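PDB 7D78: DltD domain-containing protein from Beauveria bassiana, which probably acts as a thioesterase of polyketide biosynthesis that releases its bound chain by cyclisation into a medium-ring lactone. Local coordinates for residues P58-V63 and M133-T138; N99-L104 and N232-Q237; L160-A165 and W245-I250; N200-A205 and Q237-L242. All coordinates share one frame; numbering follows the deposited sequence. Where two conformers were deposited one is given.

Contact 1 of 4, residues P58-V63 and M133-T138; sequences PGFNCV and MSFGGT. With GOL (glycerol), chain D.
G59 and F60, in the loop after strand 51-57, meet S134, F135 and G136 at a turn that fits the nucleophile elbow of an alpha/beta hydrolase, where strand 127-133 passes into helix 135-146. The strain expected of such an elbow is visible in the positive phi of S134, 63°. Backbone packing comes first. The CA atoms of G59 and G136 are 4.6 Å apart, a closeness that two residues without side chains permit, and G136 CA makes a CA-H...O contact with P58 O at 3.3 Å. Aromatic packing follows. F60 and F135 form a T-shaped pair with ring centroids 5.0 Å apart and planes at 67°. F60 supplies the edge: its CD1 stands above the centre of the F135 ring, 3.6 Å from F135 CD1. L242 of helix 238-244 also packs on F135, and T238 on F60. The polar contacts converge on a glycerol, probably from the crystallisation liquor. S134 OG lies 2.6 Å from glycerol O2 in a hydrogen bond that either hydroxyl could donate, and it is also bonded to H296 NE2, consistent with a serine-histidine catalytic pair. F60 N stands where an oxyanion-hole donor of this fold would be expected: its N-H reaches the same glycerol O2 at 2.8 Å, with an angle of 158° at the hydrogen.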
loop_
_atom_site.group_PDB
_atom_site.type_symbol
_atom_site.label_atom_id
_atom_site.label_comp_id
_atom_site.label_asym_id
_atom_site.label_seq_id
_atom_site.Cartn_x
_atom_site.Cartn_y
_atom_site.Cartn_z
ATOM N N PRO A 58 -1.615 -19.087 -1.986
ATOM C CA PRO A 58 -0.681 -19.672 -1.015
ATOM C C PRO A 58 -0.155 -18.650 -0.015
ATOM O O PRO A 58 -0.353 -17.441 -0.129
ATOM C CB PRO A 58 0.466 -20.205 -1.887
ATOM C CG PRO A 58 -0.054 -20.199 -3.296
ATOM C CD PRO A 58 -1.054 -19.065 -3.345
ATOM N N GLY A 59 0.575 -19.174 0.967
ATOM C CA GLY A 59 1.194 -18.363 1.995
ATOM C C GLY A 59 2.454 -17.648 1.530
ATOM O O GLY A 59 2.805 -17.614 0.349
ATOM N N PHE A 60 3.150 -17.074 2.510
ATOM C CA PHE A 60 4.247 -16.134 2.304
ATOM C C PHE A 60 5.405 -16.776 1.551
ATOM O O PHE A 60 6.077 -17.666 2.079
ATOM C CB PHE A 60 4.698 -15.599 3.666
ATOM C CG PHE A 60 5.706 -14.477 3.599
ATOM C CD1 PHE A 60 5.307 -13.176 3.293
ATOM C CD2 PHE A 60 7.030 -14.708 3.911
ATOM C CE1 PHE A 60 6.226 -12.134 3.275
ATOM C CE2 PHE A 60 7.958 -13.670 3.896
ATOM C CZ PHE A 60 7.554 -12.386 3.576
ATOM N N ASN A 61 5.637 -16.348 0.312
ATOM C CA ASN A 61 6.697 -16.871 -0.557
ATOM C C ASN A 61 6.493 -18.335 -0.923
ATOM O O ASN A 61 7.421 -18.968 -1.442
ATOM C CB ASN A 61 8.098 -16.702 0.062
ATOM C CG ASN A 61 9.183 -16.540 -0.997
ATOM O OD1 ASN A 61 8.950 -15.922 -2.042
ATOM N ND2 ASN A 61 10.368 -17.098 -0.743
ATOM N N CYS A 62 5.313 -18.900 -0.673
ATOM C CA CYS A 62 5.057 -20.299 -0.987
ATOM C C CYS A 62 4.619 -20.464 -2.433
ATOM O O CYS A 62 4.052 -19.548 -3.040
ATOM C CB CYS A 62 3.991 -20.877 -0.055
ATOM S SG CYS A 62 4.526 -20.815 1.667
ATOM N N VAL A 63 4.883 -21.654 -2.979
ATOM C CA VAL A 63 4.479 -21.985 -4.336
ATOM C C VAL A 63 3.243 -22.874 -4.275
ATOM O O VAL A 63 2.943 -23.511 -3.257
ATOM C CB VAL A 63 5.619 -22.645 -5.161
ATOM C CG1 VAL A 63 6.765 -21.646 -5.376
ATOM C CG2 VAL A 63 6.135 -23.930 -4.506
ATOM N N MET A 133 -4.366 -19.284 2.549
ATOM C CA MET A 133 -3.692 -19.838 3.712
ATOM C C MET A 133 -2.607 -18.889 4.197
ATOM O O MET A 133 -1.815 -18.382 3.395
ATOM C CB MET A 133 -3.069 -21.197 3.407
ATOM C CG MET A 133 -2.357 -21.790 4.620
ATOM S SD MET A 133 -2.321 -23.571 4.489
ATOM C CE MET A 133 -1.343 -23.996 5.936
ATOM N N SER A 134 -2.566 -18.666 5.511
ATOM C CA SER A 134 -1.490 -17.906 6.153
ATOM C C SER A 134 -1.542 -16.489 5.587
ATOM O O SER A 134 -2.642 -15.912 5.526
ATOM C CB SER A 134 -0.172 -18.651 5.958
ATOM O OG SER A 134 0.896 -17.978 6.604
ATOM N N PHE A 135 -0.411 -15.903 5.189
ATOM C CA PHE A 135 -0.326 -14.636 4.465
ATOM C C PHE A 135 -1.359 -14.538 3.338
ATOM O O PHE A 135 -1.965 -13.476 3.130
ATOM C CB PHE A 135 1.107 -14.500 3.920
ATOM C CG PHE A 135 1.486 -13.117 3.482
ATOM C CD1 PHE A 135 1.996 -12.209 4.394
ATOM C CD2 PHE A 135 1.412 -12.750 2.142
ATOM C CE1 PHE A 135 2.378 -10.933 3.992
ATOM C CE2 PHE A 135 1.786 -11.470 1.731
ATOM C CZ PHE A 135 2.267 -10.562 2.659
ATOM N N GLY A 136 -1.580 -15.643 2.615
ATOM C CA GLY A 136 -2.528 -15.626 1.511
ATOM C C GLY A 136 -3.978 -15.460 1.937
ATOM O O GLY A 136 -4.800 -14.951 1.166
ATOM N N GLY A 137 -4.327 -15.916 3.141
ATOM C CA GLY A 137 -5.666 -15.647 3.646
ATOM C C GLY A 137 -5.898 -14.167 3.882
ATOM O O GLY A 137 -6.976 -13.638 3.586
ATOM N N THR A 138 -4.881 -13.475 4.405
ATOM C CA THR A 138 -5.000 -12.041 4.641
ATOM C C THR A 138 -5.060 -11.279 3.321
ATOM O O THR A 138 -5.852 -10.343 3.172
ATOM C CB THR A 138 -3.827 -11.574 5.507
ATOM O OG1 THR A 138 -3.705 -12.447 6.638
ATOM C CG2 THR A 138 -4.026 -10.142 6.000
HETATM C C1 GOL D . 3.223 -20.257 6.188
HETATM O O1 GOL D . 3.040 -20.741 4.878
HETATM C C2 GOL D . 3.720 -18.814 6.172
HETATM O O2 GOL D . 3.078 -18.045 5.176
HETATM C C3 GOL D . 5.224 -18.757 6.000
HETATM O O3 GOL D . 5.623 -17.580 6.663
#

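Contact 2 of 4, residues N99-L104 and N232-Q237; sequences NLIDPL and NKIALQ
N99 and L100 run beside I234 and A235 with CA separations of 4.8 Å for N99-I234 and 4.9 Å for L100-A235, and one backbone hydrogen bond joins them, A235 N to N99 O at 2.8 Å. The bond is nearly straight at its hydrogen (165°), yet the donor stands 43° above the carbonyl plane and so misses the lone-pair directions. I234 CA approaches the same N99 O at 3.3 Å, a CA-H...O contact. Among the side chains, N99 sets its CB against K233 O, 3.2 Å away, while its amide looks elsewhere: OD1 accepts from R231 NE and ND2 donates to N61 OD1. The ND2 of N61 in turn donates to K233 O, bridging both segments. L100 lays its CB against A235 CB at 4.0 Å; with CG anti to the backbone N (chi1 172°), its CD1 reaches the backbone of Q237, 3.7 Å from Q237 C. I101 also leans on I234, but it was modelled in two conformers and this touch is provisional. The contact joins the loop before helix 103-118 to the insertion between strands 150-156 and 259-264, where alpha/beta hydrolases commonly carry a lid. Strand 234-235 pairs there with strand 190-191, Q237 NE2 bonds D178 of helix 168-183, and T238 OG1, of helix 238-244, accepts from I101 N.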
loop_
_atom_site.group_PDB
_atom_site.type_symbol
_atom_site.label_atom_id
_atom_site.label_comp_id
_atom_site.label_asym_id
_atom_site.label_seq_id
_atom_site.Cartn_x
_atom_site.Cartn_y
_atom_site.Cartn_z
ATOM N N ASN A 99 10.529 -12.641 -6.044
ATOM C CA ASN A 99 10.208 -12.849 -4.629
ATOM C C ASN A 99 10.181 -11.540 -3.852
ATOM O O ASN A 99 10.653 -11.459 -2.714
ATOM C CB ASN A 99 11.177 -13.843 -3.987
ATOM C CG ASN A 99 11.292 -15.108 -4.796
ATOM O OD1 ASN A 99 12.136 -15.208 -5.690
ATOM N ND2 ASN A 99 10.403 -16.072 -4.527
ATOM N N LEU A 100 9.612 -10.510 -4.471
ATOM C CA LEU A 100 9.277 -9.267 -3.785
ATOM C C LEU A 100 7.794 -9.365 -3.440
ATOM O O LEU A 100 6.934 -9.209 -4.308
ATOM C CB LEU A 100 9.598 -8.054 -4.655
ATOM C CG LEU A 100 9.145 -6.659 -4.172
ATOM C CD1 LEU A 100 9.194 -6.513 -2.673
ATOM C CD2 LEU A 100 9.997 -5.568 -4.808
ATOM N N ILE A 101 7.485 -9.612 -2.177
ATOM C CA ILE A 101 6.115 -9.927 -1.784
ATOM C C ILE A 101 5.413 -8.637 -1.371
ATOM O O ILE A 101 5.667 -8.092 -0.292
ATOM C CB ILE A 101 6.086 -10.978 -0.673
ATOM C CG1 ILE A 101 6.519 -12.329 -1.248
ATOM C CG2 ILE A 101 4.696 -11.090 -0.072
ATOM C CD1 ILE A 101 7.058 -13.274 -0.228
ATOM N N ASP A 102 4.536 -8.141 -2.246
ATOM C CA ASP A 102 3.765 -6.923 -2.026
ATOM C C ASP A 102 2.328 -7.379 -1.833
ATOM O O ASP A 102 1.641 -7.690 -2.819
ATOM C CB ASP A 102 3.888 -5.959 -3.210
ATOM C CG ASP A 102 3.188 -4.637 -2.973
ATOM O OD1 ASP A 102 2.419 -4.516 -2.002
ATOM O OD2 ASP A 102 3.424 -3.701 -3.769
ATOM N N PRO A 103 1.840 -7.460 -0.595
ATOM C CA PRO A 103 0.495 -8.017 -0.381
ATOM C C PRO A 103 -0.584 -7.210 -1.065
ATOM O O PRO A 103 -1.573 -7.789 -1.531
ATOM C CB PRO A 103 0.343 -7.987 1.145
ATOM C CG PRO A 103 1.282 -6.868 1.574
ATOM C CD PRO A 103 2.454 -6.980 0.651
ATOM N N LEU A 104 -0.419 -5.885 -1.160
ATOM C CA LEU A 104 -1.438 -5.083 -1.837
ATOM C C LEU A 104 -1.430 -5.319 -3.345
ATOM O O LEU A 104 -2.487 -5.269 -3.981
ATOM C CB LEU A 104 -1.239 -3.595 -1.514
ATOM C CG LEU A 104 -1.435 -3.215 -0.035
ATOM C CD1 LEU A 104 -1.180 -1.725 0.172
ATOM C CD2 LEU A 104 -2.833 -3.588 0.458
ATOM N N ASN A 232 14.005 -20.207 -1.958
ATOM C CA ASN A 232 13.925 -19.943 -0.518
ATOM C C ASN A 232 14.614 -18.616 -0.180
ATOM O O ASN A 232 15.551 -18.530 0.613
ATOM C CB ASN A 232 14.515 -21.107 0.271
ATOM C CG ASN A 232 14.326 -20.953 1.769
ATOM O OD1 ASN A 232 13.421 -20.259 2.226
ATOM N ND2 ASN A 232 15.183 -21.611 2.542
ATOM N N LYS A 233 14.119 -17.558 -0.819
ATOM C CA LYS A 233 14.670 -16.225 -0.626
ATOM C C LYS A 233 13.582 -15.214 -0.938
ATOM O O LYS A 233 12.687 -15.491 -1.737
ATOM C CB LYS A 233 15.894 -15.976 -1.524
ATOM C CG LYS A 233 15.611 -16.134 -3.031
ATOM C CD LYS A 233 16.851 -15.827 -3.897
ATOM C CE LYS A 233 16.514 -15.917 -5.396
ATOM N NZ LYS A 233 17.672 -15.569 -6.286
ATOM N N ILE A 234 13.655 -14.043 -0.283
ATOM C CA ILE A 234 12.790 -12.917 -0.617
ATOM C C ILE A 234 13.646 -11.675 -0.807
ATOM O O ILE A 234 14.757 -11.568 -0.280
ATOM C CB ILE A 234 11.712 -12.646 0.461
ATOM C CG1 ILE A 234 12.381 -12.373 1.828
ATOM C CG2 ILE A 234 10.717 -13.799 0.528
ATOM C CD1 ILE A 234 11.439 -11.800 2.886
ATOM N N ALA A 235 13.108 -10.721 -1.561
ATOM C CA ALA A 235 13.696 -9.389 -1.592
ATOM C C ALA A 235 13.481 -8.702 -0.249
ATOM O O ALA A 235 12.366 -8.703 0.283
ATOM C CB ALA A 235 13.072 -8.552 -2.709
ATOM N N LEU A 236 14.547 -8.110 0.301
ATOM C CA LEU A 236 14.405 -7.332 1.530
ATOM C C LEU A 236 13.309 -6.270 1.417
ATOM O O LEU A 236 12.618 -5.979 2.405
ATOM C CB LEU A 236 15.744 -6.671 1.893
ATOM C CG LEU A 236 15.810 -5.967 3.256
ATOM C CD1 LEU A 236 16.112 -6.975 4.405
ATOM C CD2 LEU A 236 16.856 -4.861 3.223
ATOM N N GLN A 237 13.118 -5.695 0.223
ATOM C CA GLN A 237 12.116 -4.639 0.069
ATOM C C GLN A 237 10.704 -5.119 0.374
ATOM O O GLN A 237 9.809 -4.283 0.550
ATOM C CB GLN A 237 12.168 -4.052 -1.343
ATOM C CG GLN A 237 13.394 -3.165 -1.591
ATOM C CD GLN A 237 13.518 -2.022 -0.576
ATOM O OE1 GLN A 237 12.519 -1.425 -0.173
ATOM N NE2 GLN A 237 14.754 -1.717 -0.169
#

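Contact 3 of 4, residues L160-A165 and W245-I250; sequences LSFYQA and WQPKEI
K248, lying against L160, grips E274 OE2 with its NZ in a salt bridge, and S161 OG hydrogen-bonds the same carboxylate oxygen, which thereby ties the loop 160-165 to helix 247-251. The lysine reaches it along an extended chain whose methylenes pass over L160: K248 CE lies 3.7 Å from L160 O and 4.0 Å from L160 CB. P247, in the first turn of the same helix, brings its CG to 3.7 Å from L160 O as well, giving the carbonyl oxygen an apolar flank. The aromatic half of the contact belongs to F162 and W245. Their planes are inclined by only 24°, but the offset leaves little of one ring over the other, with the F162 centroid 5.5 Å from that of the tryptophan six-membered ring. Touching is confined to the rims: F162 CZ meets W245 CZ3 at 3.4 Å, and F162 CE2 meets W245 CE3 at 3.5 Å. The indole is swung over to F162 because its CG lies opposite the backbone N (chi1 -160°). P247 touches both rings: its CG is at the edge of F162, near the ring plane and 4.3 Å from F162 CE2, while its CB lies over one face of the indole, toward the rim. F135 meets the indole too, with planes about 55° apart. Loop 160-165 follows strand 150-156; W245 lies between helices 238-244 and 247-251, and the latter precedes strand 259-264. The contact thus joins the two ends of a helical insertion of the kind that forms the cap, or lid, in alpha/beta hydrolases.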
loop_
_atom_site.group_PDB
_atom_site.type_symbol
_atom_site.label_atom_id
_atom_site.label_comp_id
_atom_site.label_asym_id
_atom_site.label_seq_id
_atom_site.Cartn_x
_atom_site.Cartn_y
_atom_site.Cartn_z
ATOM N N LEU A 160 -1.697 -11.363 10.586
ATOM C CA LEU A 160 -2.229 -10.011 10.611
ATOM C C LEU A 160 -1.266 -8.954 11.132
ATOM O O LEU A 160 -1.625 -7.767 11.147
ATOM C CB LEU A 160 -3.519 -9.978 11.443
ATOM C CG LEU A 160 -4.620 -10.900 10.924
ATOM C CD1 LEU A 160 -5.666 -11.124 12.015
ATOM C CD2 LEU A 160 -5.263 -10.298 9.683
ATOM N N SER A 161 -0.065 -9.333 11.554
ATOM C CA SER A 161 0.954 -8.378 11.968
ATOM C C SER A 161 2.314 -8.966 11.617
ATOM O O SER A 161 2.443 -10.178 11.404
ATOM C CB SER A 161 0.872 -8.063 13.469
ATOM O OG SER A 161 1.052 -9.247 14.231
ATOM N N PHE A 162 3.332 -8.099 11.559
ATOM C CA PHE A 162 4.615 -8.509 10.985
ATOM C C PHE A 162 5.837 -7.973 11.723
ATOM O O PHE A 162 6.838 -8.683 11.845
ATOM C CB PHE A 162 4.654 -8.097 9.511
ATOM C CG PHE A 162 3.527 -8.692 8.722
ATOM C CD1 PHE A 162 3.618 -9.999 8.250
ATOM C CD2 PHE A 162 2.343 -7.993 8.549
ATOM C CE1 PHE A 162 2.565 -10.587 7.568
ATOM C CE2 PHE A 162 1.282 -8.566 7.867
ATOM C CZ PHE A 162 1.397 -9.864 7.371
ATOM N N TYR A 163 5.773 -6.735 12.202
ATOM C CA TYR A 163 6.911 -6.091 12.842
ATOM C C TYR A 163 6.873 -6.298 14.352
ATOM O O TYR A 163 5.829 -6.114 14.983
ATOM C CB TYR A 163 6.911 -4.593 12.534
ATOM C CG TYR A 163 7.595 -4.229 11.239
ATOM C CD1 TYR A 163 6.940 -4.359 10.015
ATOM C CD2 TYR A 163 8.903 -3.743 11.240
ATOM C CE1 TYR A 163 7.574 -4.020 8.825
ATOM C CE2 TYR A 163 9.537 -3.392 10.066
ATOM C CZ TYR A 163 8.871 -3.531 8.858
ATOM O OH TYR A 163 9.523 -3.188 7.700
ATOM N N GLN A 164 8.013 -6.665 14.927
ATOM C CA GLN A 164 8.245 -6.500 16.355
ATOM C C GLN A 164 8.781 -5.093 16.567
ATOM O O GLN A 164 9.727 -4.682 15.889
ATOM C CB GLN A 164 9.240 -7.543 16.880
ATOM C CG GLN A 164 8.692 -8.976 16.855
ATOM C CD GLN A 164 9.749 -10.022 17.188
ATOM O OE1 GLN A 164 10.792 -9.710 17.748
ATOM N NE2 GLN A 164 9.479 -11.269 16.831
ATOM N N ALA A 165 8.179 -4.354 17.504
ATOM C CA ALA A 165 8.483 -2.928 17.610
ATOM C C ALA A 165 9.963 -2.668 17.862
ATOM O O ALA A 165 10.514 -1.680 17.363
ATOM C CB ALA A 165 7.635 -2.288 18.714
ATOM N N TRP A 245 1.520 -1.922 4.923
ATOM C CA TRP A 245 0.279 -2.685 4.960
ATOM C C TRP A 245 -0.366 -2.603 6.333
ATOM O O TRP A 245 0.283 -2.857 7.353
ATOM C CB TRP A 245 0.573 -4.143 4.620
ATOM C CG TRP A 245 -0.587 -4.974 4.163
ATOM C CD1 TRP A 245 -1.744 -4.540 3.569
ATOM C CD2 TRP A 245 -0.679 -6.403 4.227
ATOM N NE1 TRP A 245 -2.549 -5.624 3.255
ATOM C CE2 TRP A 245 -1.919 -6.772 3.656
ATOM C CE3 TRP A 245 0.174 -7.410 4.708
ATOM C CZ2 TRP A 245 -2.323 -8.104 3.549
ATOM C CZ3 TRP A 245 -0.225 -8.727 4.599
ATOM C CH2 TRP A 245 -1.463 -9.065 4.015
ATOM N N GLN A 246 -1.654 -2.269 6.359
ATOM C CA GLN A 246 -2.445 -2.246 7.588
ATOM C C GLN A 246 -3.648 -3.169 7.414
ATOM O O GLN A 246 -4.786 -2.702 7.290
ATOM C CB GLN A 246 -2.883 -0.820 7.918
ATOM C CG GLN A 246 -1.719 0.185 7.889
ATOM C CD GLN A 246 -0.736 -0.083 8.987
ATOM O OE1 GLN A 246 -1.132 -0.439 10.098
ATOM N NE2 GLN A 246 0.559 0.062 8.690
ATOM N N PRO A 247 -3.426 -4.489 7.393
ATOM C CA PRO A 247 -4.515 -5.403 7.005
ATOM C C PRO A 247 -5.667 -5.438 7.990
ATOM O O PRO A 247 -6.813 -5.652 7.568
ATOM C CB PRO A 247 -3.817 -6.767 6.918
ATOM C CG PRO A 247 -2.613 -6.636 7.795
ATOM C CD PRO A 247 -2.169 -5.202 7.673
ATOM N N LYS A 248 -5.406 -5.254 9.290
ATOM C CA LYS A 248 -6.509 -5.177 10.243
ATOM C C LYS A 248 -7.483 -4.075 9.862
ATOM O O LYS A 248 -8.697 -4.234 10.039
ATOM C CB LYS A 248 -5.983 -4.961 11.665
ATOM C CG LYS A 248 -5.134 -6.114 12.174
ATOM C CD LYS A 248 -4.581 -5.839 13.575
ATOM C CE LYS A 248 -3.712 -6.992 14.067
ATOM N NZ LYS A 248 -3.026 -6.666 15.351
ATOM N N GLU A 249 -6.979 -2.970 9.303
ATOM C CA GLU A 249 -7.878 -1.902 8.875
ATOM C C GLU A 249 -8.635 -2.294 7.617
ATOM O O GLU A 249 -9.827 -1.989 7.491
ATOM C CB GLU A 249 -7.107 -0.601 8.649
ATOM C CG GLU A 249 -6.284 -0.149 9.843
ATOM C CD GLU A 249 -7.085 -0.124 11.134
ATOM O OE1 GLU A 249 -8.258 0.306 11.112
ATOM O OE2 GLU A 249 -6.537 -0.534 12.172
ATOM N N ILE A 250 -7.960 -2.962 6.672
ATOM C CA ILE A 250 -8.626 -3.356 5.429
ATOM C C ILE A 250 -9.682 -4.426 5.699
ATOM O O ILE A 250 -10.748 -4.442 5.065
ATOM C CB ILE A 250 -7.599 -3.829 4.380
ATOM C CG1 ILE A 250 -6.594 -2.712 4.075
ATOM C CG2 ILE A 250 -8.300 -4.206 3.092
ATOM C CD1 ILE A 250 -5.362 -3.197 3.363
#

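Contact 4 of 4, residues N200-A205 and Q237-L242; sequences NPIGMA and QTYQKL
A chi1 of 67° places I202 CG1 between the backbone N and the carbonyl carbon, with CG2 anti to the carbonyl carbon, where it meets the ring of Y239; the chi1 of Y239, -62°, swings that ring out from helix 238-244 toward the loop. The loop residues N200 to G203 form a type I beta turn, part of the insertion between strands 150-156 and 259-264 that in this fold commonly makes a lid. I202 CG2 forms a CH-pi contact over one ring face, 4.0 Å from the centroid and 26° off the normal; I202 CD1 continues past Y239 CD1 at 3.5 Å to reach L242 CD1. M204 comes from another direction. Its sulfur lies at the edge of the ring, with SD 5.5 Å from the Y239 centroid in a Met-aromatic contact, and the same SD packs on L242 CD1 at 4.0 Å. The loop that presents these groups is braced by the N200 amide. OD1 accepts from M204 N at 3.0 Å, in the carbonyl plane and on a lone pair, and takes a second, weak bond from G203 N. ND2 returns a hydrogen bond to M204 O at 3.2 Å, the acceptor lying close to the amide plane. Two sound bonds and one weak one limit rotation of this amide and tie it to the backbone of G203 and M204. P201 crosses the far end of the tyrosine at about a right angle, with its CD 3.6 Å from Y239 CE2 and 3.5 Å from Y239 OH.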
loop_
_atom_site.group_PDB
_atom_site.type_symbol
_atom_site.label_atom_id
_atom_site.label_comp_id
_atom_site.label_asym_id
_atom_site.label_seq_id
_atom_site.Cartn_x
_atom_site.Cartn_y
_atom_site.Cartn_z
ATOM N N ASN A 200 14.291 -13.246 11.378
ATOM C CA ASN A 200 14.352 -12.384 10.208
ATOM C C ASN A 200 14.378 -10.945 10.701
ATOM O O ASN A 200 14.103 -10.682 11.880
ATOM C CB ASN A 200 13.169 -12.647 9.262
ATOM C CG ASN A 200 11.835 -12.543 9.959
ATOM O OD1 ASN A 200 11.456 -11.474 10.433
ATOM N ND2 ASN A 200 11.104 -13.655 10.018
ATOM N N PRO A 201 14.723 -9.987 9.826
ATOM C CA PRO A 201 15.018 -8.628 10.312
ATOM C C PRO A 201 13.856 -7.902 10.961
ATOM O O PRO A 201 14.098 -7.000 11.776
ATOM C CB PRO A 201 15.482 -7.902 9.042
ATOM C CG PRO A 201 16.086 -8.977 8.220
ATOM C CD PRO A 201 15.170 -10.162 8.432
ATOM N N ILE A 202 12.604 -8.212 10.614
ATOM C CA ILE A 202 11.490 -7.464 11.202
ATOM C C ILE A 202 10.804 -8.226 12.328
ATOM O O ILE A 202 9.947 -7.650 13.020
ATOM C CB ILE A 202 10.449 -7.043 10.138
ATOM C CG1 ILE A 202 9.724 -8.253 9.560
ATOM C CG2 ILE A 202 11.111 -6.234 9.010
ATOM C CD1 ILE A 202 8.559 -7.868 8.611
ATOM N N GLY A 203 11.154 -9.492 12.538
ATOM C CA GLY A 203 10.540 -10.276 13.597
ATOM C C GLY A 203 9.192 -10.881 13.262
ATOM O O GLY A 203 8.360 -11.051 14.161
ATOM N N MET A 204 8.948 -11.240 12.002
ATOM C CA MET A 204 7.617 -11.692 11.612
ATOM C C MET A 204 7.473 -13.198 11.790
ATOM O O MET A 204 8.455 -13.945 11.754
ATOM C CB MET A 204 7.316 -11.318 10.154
ATOM C CG MET A 204 8.247 -11.956 9.127
ATOM S SD MET A 204 7.722 -11.709 7.392
ATOM C CE MET A 204 6.429 -12.942 7.274
ATOM N N ALA A 205 6.224 -13.627 11.991
ATOM C CA ALA A 205 5.814 -15.027 11.824
ATOM C C ALA A 205 6.593 -15.975 12.734
ATOM O O ALA A 205 7.035 -17.047 12.313
ATOM C CB ALA A 205 5.933 -15.469 10.364
ATOM N N GLN A 237 13.118 -5.695 0.223
ATOM C CA GLN A 237 12.116 -4.639 0.069
ATOM C C GLN A 237 10.704 -5.119 0.374
ATOM O O GLN A 237 9.809 -4.283 0.550
ATOM C CB GLN A 237 12.168 -4.052 -1.343
ATOM C CG GLN A 237 13.394 -3.165 -1.591
ATOM C CD GLN A 237 13.518 -2.022 -0.576
ATOM O OE1 GLN A 237 12.519 -1.425 -0.173
ATOM N NE2 GLN A 237 14.754 -1.717 -0.169
ATOM N N THR A 238 10.483 -6.438 0.417
ATOM C CA THR A 238 9.252 -7.017 0.953
ATOM C C THR A 238 8.891 -6.335 2.260
ATOM O O THR A 238 7.731 -5.982 2.489
ATOM C CB THR A 238 9.415 -8.523 1.191
ATOM O OG1 THR A 238 9.686 -9.182 -0.049
ATOM C CG2 THR A 238 8.155 -9.127 1.855
ATOM N N TYR A 239 9.898 -6.122 3.115
ATOM C CA TYR A 239 9.635 -5.557 4.429
ATOM C C TYR A 239 9.141 -4.117 4.338
ATOM O O TYR A 239 8.434 -3.652 5.237
ATOM C CB TYR A 239 10.896 -5.652 5.281
ATOM C CG TYR A 239 11.349 -7.079 5.515
ATOM C CD1 TYR A 239 10.424 -8.123 5.614
ATOM C CD2 TYR A 239 12.699 -7.383 5.642
ATOM C CE1 TYR A 239 10.851 -9.445 5.835
ATOM C CE2 TYR A 239 13.131 -8.680 5.862
ATOM C CZ TYR A 239 12.214 -9.702 5.966
ATOM O OH TYR A 239 12.677 -10.985 6.189
ATOM N N GLN A 240 9.521 -3.391 3.282
ATOM C CA GLN A 240 8.950 -2.066 3.062
ATOM C C GLN A 240 7.455 -2.161 2.759
ATOM O O GLN A 240 6.650 -1.391 3.298
ATOM C CB GLN A 240 9.691 -1.361 1.924
ATOM C CG GLN A 240 9.118 0.010 1.554
ATOM C CD GLN A 240 9.255 1.017 2.681
ATOM O OE1 GLN A 240 8.320 1.236 3.470
ATOM N NE2 GLN A 240 10.422 1.622 2.778
ATOM N N LYS A 241 7.066 -3.104 1.896
ATOM C CA LYS A 241 5.649 -3.301 1.608
ATOM C C LYS A 241 4.885 -3.699 2.864
ATOM O O LYS A 241 3.758 -3.247 3.086
ATOM C CB LYS A 241 5.481 -4.363 0.517
ATOM C CG LYS A 241 6.332 -4.134 -0.740
ATOM C CD LYS A 241 6.121 -2.718 -1.284
ATOM C CE LYS A 241 7.047 -2.407 -2.458
ATOM N NZ LYS A 241 6.798 -1.017 -2.985
ATOM N N LEU A 242 5.484 -4.549 3.700
ATOM C CA LEU A 242 4.817 -4.959 4.930
ATOM C C LEU A 242 4.722 -3.811 5.927
ATOM O O LEU A 242 3.803 -3.792 6.753
ATOM C CB LEU A 242 5.547 -6.149 5.565
ATOM C CG LEU A 242 5.639 -7.409 4.692
ATOM C CD1 LEU A 242 6.273 -8.540 5.482
ATOM C CD2 LEU A 242 4.245 -7.815 4.193
#

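The centre of contact 1 is about 2 Å from the chain centre, whereas those of contacts 2, 3 and 4 lie 13 to 16 Å out, mostly buried but with contact 3 reaching the surface at K248. Contacts 2 and 4 share Q237 at the step from strand 234-235 into helix 238-244; contacts 3 and 4 are joined by Y163 OH to Y239 O. Apolar packing links others: F60 with M204, P103 with W245. Their chemistry differs accordingly: close glycine backbones, a T-shaped ring pair and a probable active-site serine in contact 1, a backbone bond in contact 2, slid rings and a shared acidic partner in contact 3, CH-pi and Met-aromatic packing on an amide-braced loop in contact 4.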